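Local coordinates for high affinity transport system protein p37 (Mycoplasma hyorhinis, PDB 3EKI) that binds thiamine diphosphate as the extracytoplasmic lipoprotein component of a high-affinity transport system, probably serving uptake of this or a related thiamine compound, at residues K77-K82 / V361-N366; L83-D88 / F93-F98; F154-D159 / V205-V210. One frame throughout, in Å; residues are numbered along the deposited sequence.

Contact 1. Residues K77-K82 / V361-N366; sequences KKEFNK and VQTFIN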
loop_
_atom_site.group_PDB
_atom_site.type_symbol
_atom_site.label_atom_id
_atom_site.label_comp_id
_atom_site.label_asym_id
_atom_site.label_seq_id
_atom_site.Cartn_x
_atom_site.Cartn_y
_atom_site.Cartn_z
ATOM N N LYS A 77 -3.383 19.857 15.633
ATOM C CA LYS A 77 -3.211 20.447 16.974
ATOM C C LYS A 77 -4.488 21.051 17.514
ATOM O O LYS A 77 -4.834 20.897 18.691
ATOM C CB LYS A 77 -2.100 21.485 16.893
ATOM C CG LYS A 77 -1.816 22.282 18.139
ATOM C CD LYS A 77 -0.665 23.274 17.964
ATOM C CE LYS A 77 -1.087 24.466 17.116
ATOM N NZ LYS A 77 -0.048 25.526 17.059
ATOM N N LYS A 78 -5.225 21.771 16.658
ATOM C CA LYS A 78 -6.456 22.381 17.153
ATOM C C LYS A 78 -7.514 21.377 17.554
ATOM O O LYS A 78 -8.182 21.488 18.582
ATOM C CB LYS A 78 -7.014 23.359 16.107
ATOM C CG LYS A 78 -6.131 24.500 15.710
ATOM C CD LYS A 78 -5.628 25.322 16.887
ATOM C CE LYS A 78 -6.764 26.157 17.471
ATOM N NZ LYS A 78 -6.275 27.054 18.570
ATOM N N GLU A 79 -7.773 20.331 16.763
ATOM C CA GLU A 79 -8.755 19.321 17.108
ATOM C C GLU A 79 -8.319 18.494 18.309
ATOM O O GLU A 79 -9.135 18.220 19.173
ATOM C CB GLU A 79 -9.010 18.408 15.902
ATOM C CG GLU A 79 -9.964 17.251 16.128
ATOM C CD GLU A 79 -11.389 17.628 16.468
ATOM O OE1 GLU A 79 -11.788 18.744 16.087
ATOM O OE2 GLU A 79 -12.141 16.854 17.093
ATOM N N PHE A 80 -7.036 18.129 18.323
ATOM C CA PHE A 80 -6.523 17.344 19.439
ATOM C C PHE A 80 -6.800 18.110 20.743
ATOM O O PHE A 80 -7.229 17.485 21.702
ATOM C CB PHE A 80 -5.044 16.992 19.322
ATOM C CG PHE A 80 -4.435 16.354 20.559
ATOM C CD1 PHE A 80 -3.880 17.086 21.605
ATOM C CD2 PHE A 80 -4.439 14.976 20.682
ATOM C CE1 PHE A 80 -3.398 16.498 22.736
ATOM C CE2 PHE A 80 -3.905 14.350 21.789
ATOM C CZ PHE A 80 -3.373 15.130 22.789
ATOM N N ASN A 81 -6.373 19.371 20.763
ATOM C CA ASN A 81 -6.434 20.022 22.094
ATOM C C ASN A 81 -7.867 20.323 22.475
ATOM O O ASN A 81 -8.226 20.366 23.656
ATOM C CB ASN A 81 -5.528 21.253 22.136
ATOM C CG ASN A 81 -4.075 20.853 22.273
ATOM O OD1 ASN A 81 -3.614 20.252 23.235
ATOM N ND2 ASN A 81 -3.273 21.148 21.254
ATOM N N LYS A 82 -8.726 20.512 21.467
ATOM C CA LYS A 82 -10.157 20.640 21.791
ATOM C C LYS A 82 -10.690 19.407 22.475
ATOM O O LYS A 82 -11.366 19.464 23.495
ATOM C CB LYS A 82 -10.918 20.968 20.502
ATOM C CG LYS A 82 -12.417 21.161 20.708
ATOM C CD LYS A 82 -13.186 20.754 19.451
ATOM C CE LYS A 82 -14.517 20.088 19.772
ATOM N NZ LYS A 82 -14.592 18.699 19.210
ATOM N N VAL A 361 -5.550 9.104 18.010
ATOM C CA VAL A 361 -6.351 8.275 17.078
ATOM C C VAL A 361 -7.654 8.960 16.729
ATOM O O VAL A 361 -8.039 9.088 15.564
ATOM C CB VAL A 361 -6.576 6.859 17.651
ATOM C CG1 VAL A 361 -7.622 6.094 16.848
ATOM C CG2 VAL A 361 -5.274 6.074 17.701
ATOM N N GLN A 362 -8.406 9.459 17.718
ATOM C CA GLN A 362 -9.687 10.087 17.467
ATOM C C GLN A 362 -9.540 11.367 16.665
ATOM O O GLN A 362 -10.434 11.710 15.877
ATOM C CB GLN A 362 -10.389 10.396 18.797
ATOM C CG GLN A 362 -11.869 10.719 18.627
ATOM C CD GLN A 362 -12.623 9.536 18.032
ATOM O OE1 GLN A 362 -12.506 8.452 18.583
ATOM N NE2 GLN A 362 -13.350 9.801 16.962
ATOM N N THR A 363 -8.398 12.038 16.848
ATOM C CA THR A 363 -8.153 13.240 16.059
ATOM C C THR A 363 -8.010 12.891 14.564
ATOM O O THR A 363 -8.562 13.619 13.725
ATOM C CB THR A 363 -6.940 14.019 16.584
ATOM O OG1 THR A 363 -7.253 14.482 17.910
ATOM C CG2 THR A 363 -6.663 15.247 15.738
ATOM N N PHE A 364 -7.321 11.813 14.237
ATOM C CA PHE A 364 -7.241 11.376 12.833
ATOM C C PHE A 364 -8.655 11.141 12.297
ATOM O O PHE A 364 -9.005 11.629 11.218
ATOM C CB PHE A 364 -6.381 10.121 12.649
ATOM C CG PHE A 364 -4.910 10.376 12.486
ATOM C CD1 PHE A 364 -4.371 10.825 11.297
ATOM C CD2 PHE A 364 -4.037 10.162 13.535
ATOM C CE1 PHE A 364 -3.009 11.029 11.176
ATOM C CE2 PHE A 364 -2.687 10.371 13.436
ATOM C CZ PHE A 364 -2.158 10.824 12.248
ATOM N N ILE A 365 -9.458 10.406 13.040
ATOM C CA ILE A 365 -10.815 10.028 12.658
ATOM C C ILE A 365 -11.667 11.262 12.415
ATOM O O ILE A 365 -12.368 11.411 11.401
ATOM C CB ILE A 365 -11.427 9.099 13.718
ATOM C CG1 ILE A 365 -10.724 7.743 13.780
ATOM C CG2 ILE A 365 -12.916 8.921 13.493
ATOM C CD1 ILE A 365 -11.058 6.854 14.958
ATOM N N ASN A 366 -11.602 12.188 13.384
ATOM C CA ASN A 366 -12.438 13.384 13.277
ATOM C C ASN A 366 -11.965 14.304 12.168
ATOM O O ASN A 366 -12.818 14.952 11.537
ATOM C CB ASN A 366 -12.497 14.126 14.634
ATOM C CG ASN A 366 -13.203 13.371 15.716
ATOM O OD1 ASN A 366 -13.774 12.290 15.585
ATOM N ND2 ASN A 366 -13.204 13.950 16.921
#
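T363 and N366 of helix 354-369 meet F80 and E79 of helix 64-85 in a helix-helix packing between parts of the chain far apart in sequence. The two short helical segments approach to 9.2 Å between axes, and their N-to-C directions make 124°, closer to antiparallel than to parallel. Along 361-366, Q362 comes first and acts through its own helix: its NE2 donates to N366 OD1 at 2.9 Å, standing well above the carbonyl plane of N366, while OD1 lies almost exactly in the amide plane of Q362. T363 sits where the backbones come nearest, its CA lying 5.6 Å from the CA of F80. Its two branches divide the work. OG1 stands beside its own backbone N (chi1 -64°) and rests 3.3 Å from F80 CA, near the edge of the F80 ring, while its hydrogen bond is made within its own helix, to L359 O. CG2, anti to the backbone N, touches E79 CG at 3.9 Å, the two side chains sliding past each other in opposite directions. One turn further along, the amide of N366, held at OD1 by Q362, turns its other end to E79, whose OE2 also has K82 NZ at 3.7 Å in a long salt bridge. OE2 lies close to the amide plane of N366, but ND2 meets it on the anti side, tilted from the carboxylate plane. This is the hydrogen bond between the two segments, nearly straight (167°), with N366 ND2 3.1 Å from E79 OE2.

Contact 2. Residues L83-D88 / F93-F98; sequences LKNAND and FDDVDF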
loop_
_atom_site.group_PDB
_atom_site.type_symbol
_atom_site.label_atom_id
_atom_site.label_comp_id
_atom_site.label_asym_id
_atom_site.label_seq_id
_atom_site.Cartn_x
_atom_site.Cartn_y
_atom_site.Cartn_z
ATOM N N LEU A 83 -10.397 18.224 21.919
ATOM C CA LEU A 83 -10.824 16.978 22.528
ATOM C C LEU A 83 -10.252 16.778 23.917
ATOM O O LEU A 83 -10.929 16.367 24.859
ATOM C CB LEU A 83 -10.357 15.793 21.668
ATOM C CG LEU A 83 -11.009 15.590 20.318
ATOM C CD1 LEU A 83 -10.491 14.268 19.751
ATOM C CD2 LEU A 83 -12.520 15.572 20.426
ATOM N N LYS A 84 -8.959 17.079 23.994
ATOM C CA LYS A 84 -8.213 16.956 25.230
ATOM C C LYS A 84 -8.856 17.795 26.338
ATOM O O LYS A 84 -9.053 17.314 27.454
ATOM C CB LYS A 84 -6.771 17.416 25.043
ATOM C CG LYS A 84 -5.942 17.424 26.328
ATOM C CD LYS A 84 -4.883 18.491 26.200
ATOM C CE LYS A 84 -4.124 18.772 27.462
ATOM N NZ LYS A 84 -4.882 19.677 28.339
ATOM N N ASN A 85 -9.149 19.044 25.999
ATOM C CA ASN A 85 -9.622 19.976 27.032
ATOM C C ASN A 85 -11.105 19.892 27.329
ATOM O O ASN A 85 -11.549 20.461 28.328
ATOM C CB ASN A 85 -9.207 21.400 26.606
ATOM C CG ASN A 85 -7.706 21.566 26.826
ATOM O OD1 ASN A 85 -7.187 21.136 27.866
ATOM N ND2 ASN A 85 -7.014 22.163 25.867
ATOM N N ALA A 86 -11.869 19.182 26.518
ATOM C CA ALA A 86 -13.286 18.966 26.746
ATOM C C ALA A 86 -13.573 17.823 27.711
ATOM O O ALA A 86 -14.746 17.593 27.985
ATOM C CB ALA A 86 -13.958 18.672 25.419
ATOM N N ASN A 87 -12.563 17.132 28.204
ATOM C CA ASN A 87 -12.675 15.911 28.984
ATOM C C ASN A 87 -11.885 16.007 30.279
ATOM O O ASN A 87 -10.706 16.285 30.225
ATOM C CB ASN A 87 -12.160 14.740 28.106
ATOM C CG ASN A 87 -13.225 14.458 27.053
ATOM O OD1 ASN A 87 -14.300 14.084 27.506
ATOM N ND2 ASN A 87 -12.988 14.653 25.773
ATOM N N ASP A 88 -12.517 15.783 31.419
ATOM C CA ASP A 88 -11.877 15.866 32.721
ATOM C C ASP A 88 -10.645 14.995 32.851
ATOM O O ASP A 88 -9.633 15.315 33.471
ATOM C CB ASP A 88 -12.905 15.455 33.785
ATOM C CG ASP A 88 -13.912 16.538 34.116
ATOM O OD1 ASP A 88 -13.876 17.609 33.477
ATOM O OD2 ASP A 88 -14.735 16.312 35.029
ATOM N N PHE A 93 -3.665 18.076 31.719
ATOM C CA PHE A 93 -2.307 17.874 31.212
ATOM C C PHE A 93 -1.877 19.089 30.380
ATOM O O PHE A 93 -2.765 19.896 30.055
ATOM C CB PHE A 93 -2.217 16.620 30.331
ATOM C CG PHE A 93 -2.386 15.271 31.000
ATOM C CD1 PHE A 93 -1.349 14.713 31.736
ATOM C CD2 PHE A 93 -3.558 14.549 30.903
ATOM C CE1 PHE A 93 -1.467 13.490 32.353
ATOM C CE2 PHE A 93 -3.669 13.311 31.509
ATOM C CZ PHE A 93 -2.625 12.756 32.230
ATOM N N ASP A 94 -0.610 19.199 30.037
ATOM C CA ASP A 94 -0.158 20.255 29.155
ATOM C C ASP A 94 -0.795 20.067 27.762
ATOM O O ASP A 94 -0.974 18.959 27.251
ATOM C CB ASP A 94 1.351 20.331 29.017
ATOM C CG ASP A 94 2.110 20.703 30.268
ATOM O OD1 ASP A 94 1.545 21.334 31.184
ATOM O OD2 ASP A 94 3.311 20.352 30.316
ATOM N N ASP A 95 -1.135 21.216 27.177
ATOM C CA ASP A 95 -1.522 21.216 25.773
ATOM C C ASP A 95 -0.366 20.703 24.929
ATOM O O ASP A 95 0.798 20.841 25.285
ATOM C CB ASP A 95 -1.920 22.615 25.325
ATOM C CG ASP A 95 -3.309 23.034 25.755
ATOM O OD1 ASP A 95 -4.097 22.271 26.335
ATOM O OD2 ASP A 95 -3.676 24.204 25.508
ATOM N N VAL A 96 -0.682 20.122 23.765
ATOM C CA VAL A 96 0.283 19.431 22.936
ATOM C C VAL A 96 0.532 20.151 21.616
ATOM O O VAL A 96 -0.418 20.586 20.964
ATOM C CB VAL A 96 -0.213 18.002 22.659
ATOM C CG1 VAL A 96 0.798 17.238 21.835
ATOM C CG2 VAL A 96 -0.447 17.306 24.002
ATOM N N ASP A 97 1.799 20.245 21.258
ATOM C CA ASP A 97 2.261 20.721 19.960
ATOM C C ASP A 97 2.553 19.538 19.034
ATOM O O ASP A 97 3.028 18.497 19.490
ATOM C CB ASP A 97 3.553 21.524 20.071
ATOM C CG ASP A 97 3.961 22.130 18.741
ATOM O OD1 ASP A 97 3.044 22.580 18.024
ATOM O OD2 ASP A 97 5.162 22.145 18.414
ATOM N N PHE A 98 2.277 19.684 17.743
ATOM C CA PHE A 98 2.538 18.604 16.795
ATOM C C PHE A 98 3.503 19.034 15.689
ATOM O O PHE A 98 3.346 20.128 15.142
ATOM C CB PHE A 98 1.231 18.131 16.167
ATOM C CG PHE A 98 0.339 17.421 17.180
ATOM C CD1 PHE A 98 -0.509 18.144 18.003
ATOM C CD2 PHE A 98 0.372 16.023 17.282
ATOM C CE1 PHE A 98 -1.317 17.506 18.925
ATOM C CE2 PHE A 98 -0.437 15.389 18.186
ATOM C CZ PHE A 98 -1.301 16.119 18.991
HETATM O O HOH W 1 -4.599 22.847 29.124
#
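K84 reaches F93 and D95 by a chain that leaves with CG anti to the backbone N (chi1 175°), stays extended through CD and turns only at its last bond (chi4 -82°). That final bend sets NZ among several oxygens. The shortest bond is to F93 O, 2.7 Å from NZ, with the ammonium above the carbonyl plane and not on a lone pair. N85 OD1 takes a second bond from NZ at 2.8 Å, the donor again tilted out of plane. The charge partner is D95: its OD1 lies 3.4 Å from K84 NZ, a salt bridge whose hydrogen bond is weak. N85 ties these groups together, since its other end, ND2, donates to D95 OD1 at 3.0 Å and 171°, within its own amide plane and on the syn side of the carboxylate. A water closes a small ring by donating to D95 OD1 at 2.9 Å while accepting a weak bond from K84 NZ. Several acceptors thus surround one ammonium, which probably steadies its positive charge. Next to it, K84 CE lies 3.2 Å from D94 O, which accepts a hydrogen bond from W42 NE1, and the F93 ring stacks on that of W42. Just past the helix end, N87 ND2 bonds back to L83 O at 2.8 Å. The contact spans the helix-to-strand connection of a beta-alpha-beta unit: strand 45-51, helix 64-85, then the parallel strand 97-103.

Contact 3. Residues F154-D159 / V205-V210; sequences FDKEKD and VYDPTV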
loop_
_atom_site.group_PDB
_atom_site.type_symbol
_atom_site.label_atom_id
_atom_site.label_comp_id
_atom_site.label_asym_id
_atom_site.label_seq_id
_atom_site.Cartn_x
_atom_site.Cartn_y
_atom_site.Cartn_z
ATOM N N PHE A 154 -13.550 -1.829 -8.996
ATOM C CA PHE A 154 -13.399 -3.253 -9.327
ATOM C C PHE A 154 -13.047 -4.139 -8.136
ATOM O O PHE A 154 -12.831 -5.360 -8.276
ATOM C CB PHE A 154 -12.365 -3.365 -10.451
ATOM C CG PHE A 154 -11.030 -2.694 -10.185
ATOM C CD1 PHE A 154 -10.712 -1.479 -10.757
ATOM C CD2 PHE A 154 -10.087 -3.266 -9.333
ATOM C CE1 PHE A 154 -9.530 -0.798 -10.516
ATOM C CE2 PHE A 154 -8.896 -2.604 -9.094
ATOM C CZ PHE A 154 -8.602 -1.399 -9.678
ATOM N N ASP A 155 -12.967 -3.645 -6.899
ATOM C CA ASP A 155 -12.579 -4.478 -5.747
ATOM C C ASP A 155 -13.149 -3.892 -4.455
ATOM O O ASP A 155 -12.422 -3.396 -3.590
ATOM C CB ASP A 155 -11.064 -4.574 -5.681
ATOM C CG ASP A 155 -10.458 -5.473 -4.633
ATOM O OD1 ASP A 155 -11.157 -6.351 -4.076
ATOM O OD2 ASP A 155 -9.240 -5.317 -4.367
ATOM N N LYS A 156 -14.469 -3.972 -4.300
ATOM C CA LYS A 156 -15.143 -3.384 -3.136
ATOM C C LYS A 156 -15.415 -4.366 -1.989
ATOM O O LYS A 156 -15.908 -3.976 -0.930
ATOM C CB LYS A 156 -16.450 -2.711 -3.565
ATOM C CG LYS A 156 -16.307 -1.779 -4.757
ATOM C CD LYS A 156 -17.597 -1.017 -5.021
ATOM C CE LYS A 156 -17.578 -0.359 -6.390
ATOM N NZ LYS A 156 -18.426 0.866 -6.430
ATOM N N GLU A 157 -15.092 -5.635 -2.210
ATOM C CA GLU A 157 -15.296 -6.690 -1.240
ATOM C C GLU A 157 -13.989 -7.361 -0.822
ATOM O O GLU A 157 -13.235 -7.974 -1.597
ATOM C CB GLU A 157 -16.252 -7.740 -1.821
ATOM C CG GLU A 157 -17.693 -7.593 -1.397
ATOM C CD GLU A 157 -18.670 -8.415 -2.217
ATOM O OE1 GLU A 157 -18.271 -9.214 -3.088
ATOM O OE2 GLU A 157 -19.892 -8.257 -1.999
ATOM N N LYS A 158 -13.733 -7.220 0.486
ATOM C CA LYS A 158 -12.475 -7.735 0.986
ATOM C C LYS A 158 -12.312 -9.236 0.833
ATOM O O LYS A 158 -11.261 -9.725 0.401
ATOM C CB LYS A 158 -12.325 -7.414 2.486
ATOM C CG LYS A 158 -10.987 -7.888 3.003
ATOM C CD LYS A 158 -10.700 -7.595 4.458
ATOM C CE LYS A 158 -9.529 -8.419 4.954
ATOM N NZ LYS A 158 -9.725 -9.895 4.816
ATOM N N ASP A 159 -13.356 -9.975 1.242
ATOM C CA ASP A 159 -13.111 -11.402 1.472
ATOM C C ASP A 159 -13.264 -12.223 0.195
ATOM O O ASP A 159 -14.178 -13.029 -0.002
ATOM C CB ASP A 159 -14.001 -11.875 2.622
ATOM C CG ASP A 159 -13.424 -11.586 3.996
ATOM O OD1 ASP A 159 -12.312 -11.041 4.160
ATOM O OD2 ASP A 159 -14.090 -11.908 5.005
ATOM N N VAL A 205 -11.744 5.759 -11.083
ATOM C CA VAL A 205 -11.579 4.316 -10.846
ATOM C C VAL A 205 -11.878 3.910 -9.407
ATOM O O VAL A 205 -11.705 2.769 -8.988
ATOM C CB VAL A 205 -10.176 3.834 -11.249
ATOM C CG1 VAL A 205 -10.016 3.903 -12.767
ATOM C CG2 VAL A 205 -9.091 4.626 -10.557
ATOM N N TYR A 206 -12.391 4.847 -8.600
ATOM C CA TYR A 206 -12.723 4.612 -7.216
ATOM C C TYR A 206 -14.192 4.819 -6.869
ATOM O O TYR A 206 -14.898 5.585 -7.532
ATOM C CB TYR A 206 -11.947 5.600 -6.338
ATOM C CG TYR A 206 -10.455 5.510 -6.389
ATOM C CD1 TYR A 206 -9.687 6.133 -7.351
ATOM C CD2 TYR A 206 -9.798 4.775 -5.392
ATOM C CE1 TYR A 206 -8.307 6.030 -7.348
ATOM C CE2 TYR A 206 -8.426 4.659 -5.379
ATOM C CZ TYR A 206 -7.683 5.285 -6.360
ATOM O OH TYR A 206 -6.320 5.183 -6.351
ATOM N N ASP A 207 -14.602 4.168 -5.800
ATOM C CA ASP A 207 -15.890 4.369 -5.173
ATOM C C ASP A 207 -15.663 4.911 -3.752
ATOM O O ASP A 207 -15.558 4.117 -2.811
ATOM C CB ASP A 207 -16.758 3.131 -5.115
ATOM C CG ASP A 207 -18.123 3.421 -4.507
ATOM O OD1 ASP A 207 -18.399 4.578 -4.142
ATOM O OD2 ASP A 207 -18.937 2.476 -4.392
ATOM N N PRO A 208 -15.618 6.228 -3.612
ATOM C CA PRO A 208 -15.324 6.806 -2.290
ATOM C C PRO A 208 -16.368 6.492 -1.230
ATOM O O PRO A 208 -16.108 6.688 -0.032
ATOM C CB PRO A 208 -15.312 8.319 -2.566
ATOM C CG PRO A 208 -16.155 8.497 -3.791
ATOM C CD PRO A 208 -15.840 7.286 -4.617
ATOM N N THR A 209 -17.548 6.010 -1.625
ATOM C CA THR A 209 -18.573 5.825 -0.597
ATOM C C THR A 209 -18.348 4.524 0.151
ATOM O O THR A 209 -19.003 4.238 1.143
ATOM C CB THR A 209 -19.991 5.849 -1.179
ATOM O OG1 THR A 209 -20.203 4.733 -2.057
ATOM C CG2 THR A 209 -20.205 7.096 -2.034
ATOM N N VAL A 210 -17.403 3.733 -0.357
ATOM C CA VAL A 210 -17.049 2.494 0.309
ATOM C C VAL A 210 -15.566 2.514 0.679
ATOM O O VAL A 210 -14.712 2.570 -0.194
ATOM C CB VAL A 210 -17.330 1.247 -0.546
ATOM C CG1 VAL A 210 -16.822 -0.005 0.168
ATOM C CG2 VAL A 210 -18.816 1.126 -0.820
#
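D207, which pairs with K156 across the contact, has its OD1 gripped twice from within its own turn: by T209 N at 3.0 Å and by T209 OG1 at 2.8 Å. Both donors come from one face of the carboxylate, the hydroxyl on the syn side and the amide from higher above the plane. The bond from T209 N makes an Asx turn, coinciding with a type I beta turn from D207 to V210 that is closed by V210 N to D207 O at 3.1 Å. With CG of D207 anti to its backbone N (chi1 -177°), the other oxygen, OD2, faces K156, whose NZ reaches it at 2.6 Å in a short salt bridge. The lysine comes to OD2 on the anti side, 31° out of the carboxylate plane, and NZ also passes 3.1 Å from D207 CB. The K156 chain is extended beyond CG and crosses the aspartate at about a right angle. Besides this bridge the contact is loose: V210 CG1 lies 4.2 Å from K156 O, and F154 CE1 comes to 4.4 Å from V205 O, obliquely to the ring. Strand 206-207 pairs antiparallel with strand 141-152, where D207 makes backbone bonds to S151 and its O also takes S151 OG. The loop leaving that long strand carries K156, while the F154 ring stacks on F152 and is covered by I178 and I181 of helix 170-184.

Contacts 1 and 2 form one packed region: their centres are 10 Å apart and both use helix 64-85. They touch directly, N81 ND2 of contact 1 lying 2.9 Å from V96 O of contact 2 in a probable hydrogen bond, and F80 CG packing 3.5 Å from F98 CZ. A bound calcium ion lies about 11 Å from the side chain of F80 and about 12 Å from that of D94. Contact 3 stands apart, its nearest atoms about 13 Å from those of contact 1 and about 22 Å from those of contact 2. It lies in the region of the ligand, the V205 side chain being about 10 Å from bound thiamine diphosphate.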